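Local coordinates for protein D-alanyl-D-alanine carboxypeptidase (Streptococcus pneumoniae R6, PDB 1XP4) that probably trims the terminal D-alanine from peptidoglycan precursor peptides as a serine-type D-alanyl-D-alanine carboxypeptidase, at residues S269-D272 against Y273-T277. Numbering follows the deposited sequence.
Sequences SLMD and YISST
Leu270 and Ile274, one helical turn apart, meet through their methyl ends: CD1 of Leu270 lies 3.7 Å from CD1 of Ile274, and the two side chains slant across each other. With CG opposite the backbone N (chi1 173°), Leu270 extends its branch toward Ile274, whose CG1, beside its own N, carries CD1 to meet it. The selenomethionine Met271, bent at chi2 and chi3, brings its CE to the same isoleucine, although that approach is modelled too short to measure packing. All three side chains are buried, facing strand 244-253 through Thr248, Val246 and Met244, and Leu270 and Ile274 also reach Ala19 of strand 17-21; this is the last part of helix 262-277 lying on the five-stranded antiparallel sheet. Backbone bonds hold their spacing: Ile274 N to Leu270 O at 3.2 Å is nearly straight (168°), and Ser275 N to Met271 O spans 3.0 Å.

Asp272 and Ser276 make the exposed side. Ser276 N donates to Asp272 O over 3.2 Å at a more bent 140°, whereas the Asp272 carboxylate turns elsewhere, to a salt bridge with Arg217. Near the helix end, Thr277 OG1 donates to Tyr273 O (2.6 Å) from above the carbonyl plane and lies above one face of the Tyr273 ring, toward its rim; the ring also stacks with Phe10. Apolar contacts on the sheet side and polar groups on the outer side are consistent with an amphipathic end to this helix.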
# COMPACT_ATOMS: atom_id res chain seq x y z
N SER A 269 -0.79 14.50 -12.09
CA SER A 269 0.34 15.39 -12.33
C SER A 269 1.63 14.75 -11.84
O SER A 269 2.67 14.83 -12.51
CB SER A 269 0.12 16.71 -11.60
OG SER A 269 1.24 17.56 -11.80
N LEU A 270 1.56 14.12 -10.68
CA LEU A 270 2.71 13.46 -10.08
C LEU A 270 3.19 12.30 -10.94
O LEU A 270 4.39 12.04 -11.01
CB LEU A 270 2.35 12.97 -8.67
CG LEU A 270 3.33 12.08 -7.88
CD1 LEU A 270 4.74 12.63 -7.94
CD2 LEU A 270 2.85 11.99 -6.44
N MSE A 271 2.26 11.61 -11.60
CA MSE A 271 2.63 10.47 -12.43
C MSE A 271 3.26 10.84 -13.76
O MSE A 271 4.08 10.09 -14.29
CB MSE A 271 1.42 9.56 -12.64
CG MSE A 271 0.98 8.86 -11.36
SE MSE A 271 2.12 7.39 -10.76
CE MSE A 271 3.77 7.78 -11.65
N ASP A 272 2.88 12.00 -14.30
CA ASP A 272 3.47 12.46 -15.55
C ASP A 272 4.95 12.69 -15.28
O ASP A 272 5.80 12.42 -16.13
CB ASP A 272 2.82 13.76 -16.03
CG ASP A 272 1.48 13.55 -16.72
OD1 ASP A 272 1.43 12.76 -17.68
OD2 ASP A 272 0.49 14.18 -16.31
N TYR A 273 5.25 13.20 -14.10
CA TYR A 273 6.62 13.47 -13.71
C TYR A 273 7.40 12.17 -13.61
O TYR A 273 8.44 12.00 -14.25
CB TYR A 273 6.66 14.17 -12.35
CG TYR A 273 8.04 14.23 -11.72
CD1 TYR A 273 9.06 15.00 -12.29
CD2 TYR A 273 8.33 13.51 -10.56
CE1 TYR A 273 10.32 15.05 -11.71
CE2 TYR A 273 9.59 13.56 -9.97
CZ TYR A 273 10.58 14.33 -10.56
OH TYR A 273 11.83 14.37 -9.99
N ILE A 274 6.87 11.26 -12.81
CA ILE A 274 7.51 9.97 -12.58
C ILE A 274 7.80 9.15 -13.83
O ILE A 274 8.86 8.54 -13.94
CB ILE A 274 6.67 9.13 -11.61
CG1 ILE A 274 6.64 9.83 -10.25
CG2 ILE A 274 7.24 7.73 -11.50
CD1 ILE A 274 5.62 9.27 -9.30
N SER A 275 6.85 9.13 -14.75
CA SER A 275 7.00 8.37 -15.98
C SER A 275 7.95 8.99 -16.99
O SER A 275 8.54 8.30 -17.82
CB SER A 275 5.64 8.14 -16.62
OG SER A 275 4.86 7.30 -15.79
N SER A 276 8.12 10.31 -16.93
CA SER A 276 9.03 10.95 -17.85
C SER A 276 10.42 11.03 -17.23
O SER A 276 11.41 11.25 -17.93
CB SER A 276 8.53 12.35 -18.20
OG SER A 276 8.66 13.23 -17.10
N THR A 277 10.51 10.82 -15.91
CA THR A 277 11.77 10.90 -15.17
C THR A 277 12.47 9.57 -14.87
O THR A 277 13.69 9.51 -14.77
CB THR A 277 11.57 11.59 -13.82
OG1 THR A 277 10.91 12.85 -14.01
CG2 THR A 277 12.92 11.79 -13.12